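Local coordinates for N-formylglutamate amidohydrolase (Ralstonia eutropha, PDB 2Q7S), which binds a zinc ion and is probably a hydrolase that cleaves N-formylglutamate to formate and glutamate, at residues A[53-58]-A[170-175]; A[31-36]-A[72-77]; A[190-195]-A[250-255]; A[254-259]-A[266-271]. All coordinates share one frame; numbering follows the deposited sequence.

Contact 1 of 4, residues A[53-58]-A[170-175]; sequences GEDTHV and NLHSMP. With ZN (zinc ion), chain C.
Asp55 and His172 meet at the zinc ion through matching first torsions: in each, CG stands anti to the carbonyl carbon and beside the backbone N (chi1 -60° and -61°). Asp55 OD2 binds the metal at 2.1 Å, and His172 ND1 does so at 2.0 Å. Asp55 OD2 and His172 ND1 lie 3.2 Å apart as co-ligands, not as a hydrogen-bonded pair. His32 ND1 completes the protein's share of the site. A second grip on OD2 comes from the strand backbone, since Ser173 N donates to Asp55 OD2 over 3.2 Å, approaching from above the carboxylate plane (67° out of it). The other oxygen, OD1, is taken by Arg253 in a salt bridge. Across the ring from the metal, His172 NE2 donates to Asn170 OD1 at 2.7 Å, almost in the imidazole plane, which fixes the ring's rotation. Val58 packs its two methyls against the strand: Val58 CG1 on Leu171 CB at 3.8 Å, Val58 CG2 on Ser173 CB at 3.7 Å. Second-shell Asn170, Arg253 and the Ser173 amide thus orient the first-shell ligands; the cationic Arg253 and the amide would probably help the zinc stabilise the carboxylate's negative charge.

Contact 2 of 4, residues A[31-36]-A[72-77]; sequences PHSGTF and LLAATF. With ZN (zinc ion), chain C.
One of the zinc site's three protein ligands is carried here, by loop 31-36, which brings His32 just after strand 26-30 and packs against the end of strand 71-75 in the mixed central sheet; Gly34 and Phe36 meet Thr76 and its neighbours. His32 itself turns from the strand, and its ND1 reaches the metal at 2.1 Å, joining Asp55 and His172, while NE2 is hydrogen-bonded to Asp83. Phe36 N donates to Thr76 O over 3.0 Å, nearly along the C=O axis, and the same oxygen lies at the edge of the Phe36 ring, close to its plane. The first torsion (chi1 -60°) puts Phe36 CG beside the backbone N, anti to the carbonyl carbon; Phe36 CD1 lies 3.8 Å from Thr76 CB. Gly34, having no side chain, lies close against the backbone of 75-77, and Gly34 CA makes a CH...O contact with Phe77 O at 3.3 Å. Two waters bridge polar atoms of the two segments. One accepts from Gly34 N and lies within bonding distance of Pro31 O and Phe77 O; the other donates to Ala75 O at 2.7 Å and is hydrogen-bonded to Ser33 OG, which also pairs with Ser30. The Ala75 methyl is shared: it covers one face of the Phe77 ring, offset toward the rim, while Ala75 CB comes 3.5 Å from Pro31 O.

Contact 3 of 4, residues A[190-195]-A[250-255]; sequences LADFVL and EIRRPL
The Arg252 side chain passes the 190-192 backbone and ends on Asp192. Arg252 CB passes Asp192 O at 3.6 Å. With CG anti to the backbone N (chi1 -161°), the chain runs on beside Ala191, and Arg252 CD packs against Ala191 O at 3.5 Å; that buried oxygen has no polar partner in the model. A bend at chi3 (63°) then sets NE on the carboxylate. Arg252 NE donates to Asp192 OD1 at 2.8 Å, and Arg252 NH2 to the same OD1 at 2.9 Å, both in the guanidinium plane, so one oxygen receives the whole side-on pair. The two flat groups are 27° from coplanar. NH1 turns elsewhere, to Asn176.

Beyond this salt bridge the segments are antiparallel neighbours in the central sheet. Arg252 N donates to Asp192 O at 2.8 Å, and Val194 and Glu250 form a hydrogen-bonded pair, exchanging both N-H...O bonds. Phe193 and Ile251 form the adjacent non-hydrogen-bonded pair, their side chains side by side, with CE2 of Phe193 3.6 Å from CG1 of Ile251, against Leu271 and Leu275 of helix 267-289. Leu255 CD1 leans on Asp192 CB at 3.7 Å, lending the carboxylate an apolar flank. Two donors converging on OD1 would concentrate negative charge there, while OD2 is satisfied by another partner, so the strand end is tied by charge as well as by backbone bonds.

Contact 4 of 4, residues A[254-259]-A[266-271]; sequences PLYMEE and EGFATL
Tyr256, Phe268 and Leu271 supply the apolar part of this contact, which joins the turn after strand 244-252 to the N-terminal part of helix 267-289. Tyr256 CG sits between its backbone N and carbonyl carbon, the crowded position (chi1 72°). CD2 of Tyr256 approaches CD1 of Phe268 at 4.0 Å, lying near the plane of the Phe268 ring at its edge. Leu271 CD2 fits against Tyr256 CB at 3.9 Å and also touches Tyr256 CD1. Leu255 joins more loosely, Leu255 CB lying 4.3 Å from that same CD2 methyl of Leu271.

Contacts of carbon with carbonyl oxygen form the second group. Gly267 CA makes a CH...O contact with Leu255 O at 3.4 Å, and Phe268 CB lies 3.5 Å from Tyr256 O. Gly267 has no side chain on the flank it turns to Leu255 O, and the two backbones come close together there.

Polar ties are made by neighbours. Tyr256 OH, at the far end of the ring, is hydrogen-bonded to Thr56 O and Ser173 OG, and Phe268 receives a cation-pi contact from Arg264. Asn265 links the two segments, bonding Pro254 O and Gly267 N. The hydrocarbon base of Tyr256 is thus held by the helix, while its hydroxyl reaches back to the residues flanking the zinc ligands.

How the contacts relate
Contacts 1 and 2 meet at the zinc ion, their centres about 10 Å apart, and their segments alternate along the chain, so ligands from three separate regions converge on one metal. Contacts 1, 2 and 3 all reach the mixed central sheet; strands 166-174 and 244-252 are neighbours in it, and contact 3 adds strand 193-196 beyond them. Contact 4 continues directly from contact 3, sharing Pro254 and Leu255, and brings in the C-terminal helix 267-289; the centres of contacts 3 and 4 lie about 11 Å apart. Contacts 2 and 4, about 19 Å apart between centres, do not touch. The zinc ligands thus come from strand 166-174 and from loops beside the sheet, and contacts 3 and 4 extend from there to helix 267-289.

Contact 1 of 4, residues A[53-58]-A[170-175]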
loop_
_atom_site.group_PDB
_atom_site.type_symbol
_atom_site.label_atom_id
_atom_site.label_comp_id
_atom_site.label_asym_id
_atom_site.label_seq_id
_atom_site.Cartn_x
_atom_site.Cartn_y
_atom_site.Cartn_z
ATOM N N GLY A 53 -10.716 0.939 -7.335
ATOM C CA GLY A 53 -9.315 0.587 -6.962
ATOM C C GLY A 53 -8.636 1.395 -5.859
ATOM O O GLY A 53 -7.431 1.210 -5.583
ATOM N N GLU A 54 -9.375 2.323 -5.242
ATOM C CA GLU A 54 -8.877 3.059 -4.119
ATOM C C GLU A 54 -8.890 2.199 -2.861
ATOM O O GLU A 54 -9.897 1.591 -2.525
ATOM C CB GLU A 54 -9.776 4.241 -3.770
ATOM C CG GLU A 54 -9.941 5.301 -4.737
ATOM C CD GLU A 54 -10.896 6.364 -4.226
ATOM O OE1 GLU A 54 -11.441 6.233 -3.101
ATOM O OE2 GLU A 54 -11.084 7.333 -4.961
ATOM N N ASP A 55 -7.779 2.185 -2.171
ATOM C CA ASP A 55 -7.742 1.761 -0.780
ATOM C C ASP A 55 -8.117 2.945 0.156
ATOM O O ASP A 55 -7.289 3.412 0.948
ATOM C CB ASP A 55 -6.359 1.292 -0.398
ATOM C CG ASP A 55 -5.894 0.151 -1.208
ATOM O OD1 ASP A 55 -6.510 -0.164 -2.272
ATOM O OD2 ASP A 55 -4.839 -0.349 -0.793
ATOM N N THR A 56 -9.374 3.359 0.051
ATOM C CA THR A 56 -9.865 4.597 0.690
ATOM C C THR A 56 -9.735 4.546 2.222
ATOM O O THR A 56 -9.954 3.489 2.862
ATOM C CB THR A 56 -11.342 4.880 0.273
ATOM O OG1 THR A 56 -11.521 4.451 -1.066
ATOM C CG2 THR A 56 -11.734 6.356 0.405
ATOM N N HIS A 57 -9.352 5.704 2.777
ATOM C CA HIS A 57 -9.195 5.950 4.220
ATOM C C HIS A 57 -8.079 5.172 4.933
ATOM O O HIS A 57 -7.962 5.291 6.130
ATOM C CB HIS A 57 -10.489 5.652 4.967
ATOM C CG HIS A 57 -11.706 6.259 4.366
ATOM N ND1 HIS A 57 -11.824 7.614 4.144
ATOM C CD2 HIS A 57 -12.879 5.704 3.978
ATOM C CE1 HIS A 57 -13.004 7.862 3.591
ATOM N NE2 HIS A 57 -13.669 6.725 3.498
ATOM N N VAL A 58 -7.293 4.368 4.208
ATOM C CA VAL A 58 -6.273 3.494 4.850
ATOM C C VAL A 58 -5.246 4.292 5.596
ATOM O O VAL A 58 -4.789 3.920 6.680
ATOM C CB VAL A 58 -5.571 2.546 3.819
ATOM C CG1 VAL A 58 -4.279 2.007 4.380
ATOM C CG2 VAL A 58 -6.543 1.420 3.495
ATOM N N ASN A 170 3.713 -1.692 4.528
ATOM C CA ASN A 170 3.043 -1.300 3.298
ATOM C C ASN A 170 1.525 -1.577 3.479
ATOM O O ASN A 170 1.112 -2.720 3.666
ATOM C CB ASN A 170 3.688 -2.136 2.153
ATOM C CG ASN A 170 3.254 -1.707 0.782
ATOM O OD1 ASN A 170 2.580 -2.466 0.079
ATOM N ND2 ASN A 170 3.642 -0.522 0.375
ATOM N N LEU A 171 0.696 -0.531 3.459
ATOM C CA LEU A 171 -0.622 -0.586 4.014
ATOM C C LEU A 171 -1.682 -0.538 2.934
ATOM O O LEU A 171 -1.638 0.348 2.082
ATOM C CB LEU A 171 -0.813 0.630 4.988
ATOM C CG LEU A 171 0.222 0.755 6.114
ATOM C CD1 LEU A 171 0.021 2.040 6.959
ATOM C CD2 LEU A 171 0.235 -0.464 6.998
ATOM N N HIS A 172 -2.678 -1.438 3.023
ATOM C CA HIS A 172 -3.710 -1.588 1.999
ATOM C C HIS A 172 -5.046 -1.947 2.583
ATOM O O HIS A 172 -5.181 -2.279 3.764
ATOM C CB HIS A 172 -3.321 -2.714 0.993
ATOM C CG HIS A 172 -2.068 -2.428 0.285
ATOM N ND1 HIS A 172 -2.040 -1.856 -0.970
ATOM C CD2 HIS A 172 -0.791 -2.521 0.699
ATOM C CE1 HIS A 172 -0.785 -1.644 -1.304
ATOM N NE2 HIS A 172 -0.011 -2.035 -0.312
ATOM N N SER A 173 -6.044 -1.819 1.737
ATOM C CA SER A 173 -7.316 -2.513 1.927
ATOM C C SER A 173 -7.725 -3.243 0.647
ATOM O O SER A 173 -7.344 -2.884 -0.453
ATOM C CB SER A 173 -8.401 -1.521 2.360
ATOM O OG SER A 173 -8.750 -0.679 1.298
HETATM N N MSE A 174 -8.605 -4.196 0.802
HETATM C CA MSE A 174 -8.981 -5.056 -0.276
HETATM C C MSE A 174 -10.504 -5.269 -0.274
HETATM O O MSE A 174 -11.157 -5.254 0.804
HETATM C CB MSE A 174 -8.213 -6.380 -0.131
HETATM C CG MSE A 174 -8.261 -6.966 1.236
HETATM SE SE MSE A 174 -7.431 -8.726 1.370
HETATM C CE MSE A 174 -8.201 -8.951 3.123
ATOM N N PRO A 175 -11.083 -5.489 -1.467
ATOM C CA PRO A 175 -12.500 -5.771 -1.574
ATOM C C PRO A 175 -12.851 -7.169 -1.123
ATOM O O PRO A 175 -11.983 -8.059 -1.042
ATOM C CB PRO A 175 -12.770 -5.591 -3.075
ATOM C CG PRO A 175 -11.490 -5.925 -3.695
ATOM C CD PRO A 175 -10.430 -5.450 -2.781
HETATM ZN ZN ZN C . -3.642 -1.469 -2.072
#

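Contact 2 of 4, residues A[31-36]-A[72-77]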
loop_
_atom_site.group_PDB
_atom_site.type_symbol
_atom_site.label_atom_id
_atom_site.label_comp_id
_atom_site.label_asym_id
_atom_site.label_seq_id
_atom_site.Cartn_x
_atom_site.Cartn_y
_atom_site.Cartn_z
ATOM N N PRO A 31 0.120 3.624 -0.229
ATOM C CA PRO A 31 0.250 4.052 -1.649
ATOM C C PRO A 31 -1.063 4.233 -2.430
ATOM O O PRO A 31 -1.059 4.786 -3.520
ATOM C CB PRO A 31 1.065 2.917 -2.276
ATOM C CG PRO A 31 0.743 1.737 -1.432
ATOM C CD PRO A 31 0.504 2.211 -0.034
ATOM N N HIS A 32 -2.148 3.682 -1.903
ATOM C CA HIS A 32 -3.376 3.523 -2.619
ATOM C C HIS A 32 -4.546 4.323 -2.139
ATOM O O HIS A 32 -5.613 4.190 -2.700
ATOM C CB HIS A 32 -3.706 2.052 -2.623
ATOM C CG HIS A 32 -2.763 1.258 -3.449
ATOM N ND1 HIS A 32 -2.658 -0.104 -3.356
ATOM C CD2 HIS A 32 -1.868 1.645 -4.394
ATOM C CE1 HIS A 32 -1.744 -0.531 -4.213
ATOM N NE2 HIS A 32 -1.258 0.509 -4.865
ATOM N N SER A 33 -4.324 5.157 -1.110
ATOM C CA SER A 33 -5.372 5.897 -0.454
ATOM C C SER A 33 -5.676 7.265 -1.069
ATOM O O SER A 33 -6.577 7.955 -0.591
ATOM C CB SER A 33 -5.105 6.045 1.048
ATOM O OG SER A 33 -3.817 6.568 1.348
ATOM N N GLY A 34 -4.956 7.635 -2.120
ATOM C CA GLY A 34 -5.168 8.911 -2.752
ATOM C C GLY A 34 -6.478 9.029 -3.491
ATOM O O GLY A 34 -6.845 8.129 -4.242
ATOM N N THR A 35 -7.167 10.159 -3.286
ATOM C CA THR A 35 -8.493 10.420 -3.869
ATOM C C THR A 35 -8.566 11.740 -4.667
ATOM O O THR A 35 -9.651 12.152 -5.078
ATOM C CB THR A 35 -9.542 10.537 -2.788
ATOM O OG1 THR A 35 -9.148 11.592 -1.911
ATOM C CG2 THR A 35 -9.700 9.213 -2.002
ATOM N N PHE A 36 -7.423 12.387 -4.903
ATOM C CA PHE A 36 -7.376 13.632 -5.691
ATOM C C PHE A 36 -7.015 13.299 -7.136
ATOM O O PHE A 36 -5.856 13.080 -7.437
ATOM C CB PHE A 36 -6.376 14.644 -5.102
ATOM C CG PHE A 36 -6.693 15.079 -3.680
ATOM C CD1 PHE A 36 -6.196 14.386 -2.590
ATOM C CD2 PHE A 36 -7.492 16.194 -3.447
ATOM C CE1 PHE A 36 -6.483 14.787 -1.277
ATOM C CE2 PHE A 36 -7.792 16.616 -2.126
ATOM C CZ PHE A 36 -7.291 15.922 -1.047
ATOM N N LEU A 72 4.538 8.046 8.661
ATOM C CA LEU A 72 3.490 7.643 7.754
ATOM C C LEU A 72 3.475 8.502 6.499
ATOM O O LEU A 72 3.168 9.698 6.518
ATOM C CB LEU A 72 2.151 7.610 8.476
ATOM C CG LEU A 72 0.955 7.186 7.603
ATOM C CD1 LEU A 72 1.034 5.794 7.016
ATOM C CD2 LEU A 72 -0.289 7.313 8.477
ATOM N N LEU A 73 3.807 7.836 5.400
ATOM C CA LEU A 73 3.679 8.385 4.065
ATOM C C LEU A 73 2.386 7.935 3.317
ATOM O O LEU A 73 2.040 6.773 3.268
ATOM C CB LEU A 73 4.901 8.000 3.253
ATOM C CG LEU A 73 4.913 8.322 1.723
ATOM C CD1 LEU A 73 5.011 9.856 1.409
ATOM C CD2 LEU A 73 6.057 7.606 1.056
ATOM N N ALA A 74 1.690 8.893 2.703
ATOM C CA ALA A 74 0.510 8.541 1.939
ATOM C C ALA A 74 0.375 9.316 0.624
ATOM O O ALA A 74 0.563 10.540 0.598
ATOM C CB ALA A 74 -0.719 8.707 2.817
ATOM N N ALA A 75 0.022 8.598 -0.450
ATOM C CA ALA A 75 -0.253 9.203 -1.772
ATOM C C ALA A 75 -1.538 10.039 -1.823
ATOM O O ALA A 75 -2.561 9.657 -1.250
ATOM C CB ALA A 75 -0.315 8.132 -2.861
ATOM N N THR A 76 -1.506 11.178 -2.500
ATOM C CA THR A 76 -2.715 12.001 -2.638
ATOM C C THR A 76 -3.352 11.778 -4.029
ATOM O O THR A 76 -4.533 12.037 -4.240
ATOM C CB THR A 76 -2.452 13.524 -2.420
ATOM O OG1 THR A 76 -1.412 13.933 -3.277
ATOM C CG2 THR A 76 -2.041 13.876 -0.978
ATOM N N PHE A 77 -2.553 11.274 -4.960
ATOM C CA PHE A 77 -3.032 10.932 -6.287
ATOM C C PHE A 77 -3.611 9.531 -6.263
ATOM O O PHE A 77 -3.212 8.721 -5.414
ATOM C CB PHE A 77 -1.923 11.010 -7.315
ATOM C CG PHE A 77 -0.719 10.224 -6.966
ATOM C CD1 PHE A 77 0.282 10.803 -6.156
ATOM C CD2 PHE A 77 -0.557 8.915 -7.415
ATOM C CE1 PHE A 77 1.345 10.116 -5.763
ATOM C CE2 PHE A 77 0.573 8.222 -7.035
ATOM C CZ PHE A 77 1.527 8.814 -6.239
HETATM ZN ZN ZN C . -3.642 -1.469 -2.072
HETATM O O HOH W 1 -3.269 6.451 -4.238
HETATM O O HOH W 2 -3.759 9.125 1.092
#

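Contact 3 of 4, residues A[190-195]-A[250-255]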
loop_
_atom_site.group_PDB
_atom_site.type_symbol
_atom_site.label_atom_id
_atom_site.label_comp_id
_atom_site.label_asym_id
_atom_site.label_seq_id
_atom_site.Cartn_x
_atom_site.Cartn_y
_atom_site.Cartn_z
ATOM N N LEU A 190 -11.768 -15.202 2.487
ATOM C CA LEU A 190 -10.841 -14.113 2.615
ATOM C C LEU A 190 -10.782 -13.637 4.064
ATOM O O LEU A 190 -11.828 -13.466 4.688
ATOM C CB LEU A 190 -11.322 -12.969 1.730
ATOM C CG LEU A 190 -10.345 -11.834 1.615
ATOM C CD1 LEU A 190 -9.020 -12.292 0.920
ATOM C CD2 LEU A 190 -10.964 -10.696 0.831
ATOM N N ALA A 191 -9.557 -13.450 4.592
ATOM C CA ALA A 191 -9.375 -13.057 5.986
ATOM C C ALA A 191 -9.667 -11.558 6.117
ATOM O O ALA A 191 -9.780 -10.808 5.120
ATOM C CB ALA A 191 -7.979 -13.393 6.459
ATOM N N ASP A 192 -9.787 -11.122 7.364
ATOM C CA ASP A 192 -9.984 -9.736 7.640
ATOM C C ASP A 192 -8.688 -8.961 7.380
ATOM O O ASP A 192 -8.746 -7.814 6.951
ATOM C CB ASP A 192 -10.434 -9.541 9.086
ATOM C CG ASP A 192 -11.791 -10.113 9.361
ATOM O OD1 ASP A 192 -12.633 -10.050 8.469
ATOM O OD2 ASP A 192 -12.018 -10.578 10.488
ATOM N N PHE A 193 -7.551 -9.582 7.713
ATOM C CA PHE A 193 -6.185 -9.058 7.492
ATOM C C PHE A 193 -5.427 -10.104 6.726
ATOM O O PHE A 193 -5.488 -11.282 7.081
ATOM C CB PHE A 193 -5.453 -8.843 8.799
ATOM C CG PHE A 193 -5.874 -7.605 9.517
ATOM C CD1 PHE A 193 -7.025 -7.587 10.272
ATOM C CD2 PHE A 193 -5.134 -6.429 9.392
ATOM C CE1 PHE A 193 -7.452 -6.417 10.897
ATOM C CE2 PHE A 193 -5.546 -5.256 10.069
ATOM C CZ PHE A 193 -6.688 -5.267 10.795
ATOM N N VAL A 194 -4.734 -9.691 5.674
ATOM C CA VAL A 194 -3.763 -10.515 4.979
ATOM C C VAL A 194 -2.403 -9.854 5.144
ATOM O O VAL A 194 -2.261 -8.624 4.938
ATOM C CB VAL A 194 -4.100 -10.736 3.449
ATOM C CG1 VAL A 194 -3.043 -11.618 2.751
ATOM C CG2 VAL A 194 -5.494 -11.365 3.297
ATOM N N LEU A 195 -1.436 -10.670 5.549
ATOM C CA LEU A 195 -0.049 -10.232 5.791
ATOM C C LEU A 195 0.851 -10.878 4.734
ATOM O O LEU A 195 0.945 -12.070 4.665
ATOM C CB LEU A 195 0.392 -10.681 7.184
ATOM C CG LEU A 195 -0.476 -10.211 8.331
ATOM C CD1 LEU A 195 0.052 -10.763 9.692
ATOM C CD2 LEU A 195 -0.595 -8.684 8.343
ATOM N N GLU A 250 -2.973 -6.031 4.483
ATOM C CA GLU A 250 -4.223 -5.784 3.739
ATOM C C GLU A 250 -5.451 -5.951 4.630
ATOM O O GLU A 250 -5.579 -6.943 5.269
ATOM C CB GLU A 250 -4.324 -6.768 2.573
ATOM C CG GLU A 250 -3.198 -6.707 1.581
ATOM C CD GLU A 250 -3.541 -5.998 0.315
ATOM O OE1 GLU A 250 -4.699 -5.549 0.160
ATOM O OE2 GLU A 250 -2.637 -5.860 -0.528
ATOM N N ILE A 251 -6.342 -4.961 4.644
ATOM C CA ILE A 251 -7.542 -4.967 5.435
ATOM C C ILE A 251 -8.791 -5.157 4.551
ATOM O O ILE A 251 -9.057 -4.370 3.624
ATOM C CB ILE A 251 -7.660 -3.602 6.210
ATOM C CG1 ILE A 251 -6.449 -3.384 7.112
ATOM C CG2 ILE A 251 -8.919 -3.488 7.018
ATOM C CD1 ILE A 251 -6.510 -2.093 7.857
ATOM N N ARG A 252 -9.606 -6.154 4.879
ATOM C CA ARG A 252 -10.897 -6.361 4.212
ATOM C C ARG A 252 -11.780 -5.090 4.413
ATOM O O ARG A 252 -12.192 -4.729 5.503
ATOM C CB ARG A 252 -11.580 -7.607 4.777
ATOM C CG ARG A 252 -12.678 -8.242 3.942
ATOM C CD ARG A 252 -13.027 -9.640 4.483
ATOM N NE ARG A 252 -13.574 -9.637 5.846
ATOM C CZ ARG A 252 -14.877 -9.558 6.121
ATOM N NH1 ARG A 252 -15.764 -9.418 5.148
ATOM N NH2 ARG A 252 -15.296 -9.605 7.368
ATOM N N ARG A 253 -12.101 -4.448 3.312
ATOM C CA ARG A 253 -12.782 -3.157 3.267
ATOM C C ARG A 253 -14.090 -3.026 4.020
ATOM O O ARG A 253 -14.302 -1.972 4.634
ATOM C CB ARG A 253 -12.976 -2.730 1.792
ATOM C CG ARG A 253 -11.722 -2.116 1.204
ATOM C CD ARG A 253 -11.828 -1.988 -0.319
ATOM N NE ARG A 253 -10.559 -1.650 -0.946
ATOM C CZ ARG A 253 -10.392 -1.693 -2.271
ATOM N NH1 ARG A 253 -11.409 -2.001 -3.038
ATOM N NH2 ARG A 253 -9.243 -1.386 -2.800
ATOM N N PRO A 254 -14.970 -4.074 3.998
ATOM C CA PRO A 254 -16.243 -4.016 4.731
ATOM C C PRO A 254 -16.078 -3.719 6.196
ATOM O O PRO A 254 -16.975 -3.146 6.805
ATOM C CB PRO A 254 -16.873 -5.405 4.508
ATOM C CG PRO A 254 -16.330 -5.874 3.314
ATOM C CD PRO A 254 -14.875 -5.337 3.260
ATOM N N LEU A 255 -14.913 -4.061 6.733
ATOM C CA LEU A 255 -14.560 -3.761 8.121
ATOM C C LEU A 255 -14.631 -2.282 8.494
ATOM O O LEU A 255 -14.709 -1.954 9.662
ATOM C CB LEU A 255 -13.150 -4.261 8.427
ATOM C CG LEU A 255 -12.908 -5.775 8.410
ATOM C CD1 LEU A 255 -11.470 -6.046 8.790
ATOM C CD2 LEU A 255 -13.832 -6.458 9.362
#

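Contact 4 of 4, residues A[254-259]-A[266-271]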
loop_
_atom_site.group_PDB
_atom_site.type_symbol
_atom_site.label_atom_id
_atom_site.label_comp_id
_atom_site.label_asym_id
_atom_site.label_seq_id
_atom_site.Cartn_x
_atom_site.Cartn_y
_atom_site.Cartn_z
ATOM N N PRO A 254 -14.970 -4.074 3.998
ATOM C CA PRO A 254 -16.243 -4.016 4.731
ATOM C C PRO A 254 -16.078 -3.719 6.196
ATOM O O PRO A 254 -16.975 -3.146 6.805
ATOM C CB PRO A 254 -16.873 -5.405 4.508
ATOM C CG PRO A 254 -16.330 -5.874 3.314
ATOM C CD PRO A 254 -14.875 -5.337 3.260
ATOM N N LEU A 255 -14.913 -4.061 6.733
ATOM C CA LEU A 255 -14.560 -3.761 8.121
ATOM C C LEU A 255 -14.631 -2.282 8.494
ATOM O O LEU A 255 -14.709 -1.954 9.662
ATOM C CB LEU A 255 -13.150 -4.261 8.427
ATOM C CG LEU A 255 -12.908 -5.775 8.410
ATOM C CD1 LEU A 255 -11.470 -6.046 8.790
ATOM C CD2 LEU A 255 -13.832 -6.458 9.362
ATOM N N TYR A 256 -14.513 -1.386 7.524
ATOM C CA TYR A 256 -14.464 0.041 7.837
ATOM C C TYR A 256 -15.222 0.984 6.912
ATOM O O TYR A 256 -15.514 2.098 7.321
ATOM C CB TYR A 256 -12.996 0.491 7.951
ATOM C CG TYR A 256 -12.233 0.573 6.664
ATOM C CD1 TYR A 256 -11.534 -0.519 6.188
ATOM C CD2 TYR A 256 -12.192 1.747 5.953
ATOM C CE1 TYR A 256 -10.789 -0.426 5.022
ATOM C CE2 TYR A 256 -11.494 1.854 4.782
ATOM C CZ TYR A 256 -10.770 0.750 4.317
ATOM O OH TYR A 256 -10.051 0.871 3.148
HETATM N N MSE A 257 -15.572 0.541 5.703
HETATM C CA MSE A 257 -16.288 1.387 4.754
HETATM C C MSE A 257 -17.334 0.615 3.988
HETATM O O MSE A 257 -17.330 -0.632 3.961
HETATM C CB MSE A 257 -15.322 2.028 3.760
HETATM C CG MSE A 257 -14.484 1.025 3.066
HETATM SE SE MSE A 257 -13.350 1.720 1.628
HETATM C CE MSE A 257 -14.263 1.096 0.053
ATOM N N GLU A 258 -18.207 1.383 3.352
ATOM C CA GLU A 258 -19.208 0.851 2.435
ATOM C C GLU A 258 -18.627 0.876 1.037
ATOM O O GLU A 258 -18.320 1.936 0.493
ATOM C CB GLU A 258 -20.488 1.675 2.497
ATOM C CG GLU A 258 -21.162 1.632 3.831
ATOM C CD GLU A 258 -21.609 0.222 4.186
ATOM O OE1 GLU A 258 -22.256 -0.415 3.319
ATOM O OE2 GLU A 258 -21.317 -0.249 5.307
ATOM N N GLU A 259 -18.448 -0.304 0.459
ATOM C CA GLU A 259 -17.711 -0.423 -0.804
ATOM C C GLU A 259 -18.345 0.348 -1.965
ATOM O O GLU A 259 -17.645 0.855 -2.837
ATOM C CB GLU A 259 -17.475 -1.897 -1.150
ATOM C CG GLU A 259 -16.568 -2.635 -0.094
ATOM C CD GLU A 259 -15.744 -3.754 -0.724
ATOM O OE1 GLU A 259 -14.866 -3.381 -1.552
ATOM O OE2 GLU A 259 -15.994 -4.973 -0.432
ATOM N N GLU A 266 -19.722 2.007 10.456
ATOM C CA GLU A 266 -19.691 1.900 11.909
ATOM C C GLU A 266 -18.424 1.173 12.431
ATOM O O GLU A 266 -17.989 1.409 13.560
ATOM C CB GLU A 266 -20.970 1.206 12.392
ATOM C CG GLU A 266 -21.140 -0.222 11.849
ATOM N N GLY A 267 -17.827 0.320 11.595
ATOM C CA GLY A 267 -16.617 -0.389 11.938
ATOM C C GLY A 267 -15.379 0.485 11.838
ATOM O O GLY A 267 -14.338 0.134 12.419
ATOM N N PHE A 268 -15.458 1.623 11.139
ATOM C CA PHE A 268 -14.271 2.480 11.010
ATOM C C PHE A 268 -13.625 2.800 12.377
ATOM O O PHE A 268 -12.443 2.558 12.581
ATOM C CB PHE A 268 -14.564 3.811 10.265
ATOM C CG PHE A 268 -13.323 4.628 10.037
ATOM C CD1 PHE A 268 -12.546 4.436 8.903
ATOM C CD2 PHE A 268 -12.884 5.544 10.992
ATOM C CE1 PHE A 268 -11.348 5.166 8.723
ATOM C CE2 PHE A 268 -11.699 6.257 10.803
ATOM C CZ PHE A 268 -10.943 6.074 9.650
ATOM N N ALA A 269 -14.412 3.383 13.284
ATOM C CA ALA A 269 -13.941 3.847 14.587
ATOM C C ALA A 269 -13.272 2.757 15.405
ATOM O O ALA A 269 -12.177 2.944 15.936
ATOM C CB ALA A 269 -15.107 4.434 15.393
ATOM N N THR A 270 -13.955 1.633 15.515
ATOM C CA THR A 270 -13.450 0.460 16.249
ATOM C C THR A 270 -12.213 -0.130 15.590
ATOM O O THR A 270 -11.251 -0.506 16.284
ATOM C CB THR A 270 -14.580 -0.626 16.491
ATOM O OG1 THR A 270 -15.097 -1.081 15.243
ATOM C CG2 THR A 270 -15.700 -0.032 17.256
ATOM N N LEU A 271 -12.152 -0.150 14.246
ATOM C CA LEU A 271 -10.946 -0.652 13.601
ATOM C C LEU A 271 -9.744 0.264 13.799
ATOM O O LEU A 271 -8.623 -0.202 14.119
ATOM C CB LEU A 271 -11.179 -0.884 12.105
ATOM C CG LEU A 271 -10.001 -1.497 11.375
ATOM C CD1 LEU A 271 -9.728 -2.911 11.897
ATOM C CD2 LEU A 271 -10.272 -1.451 9.876
#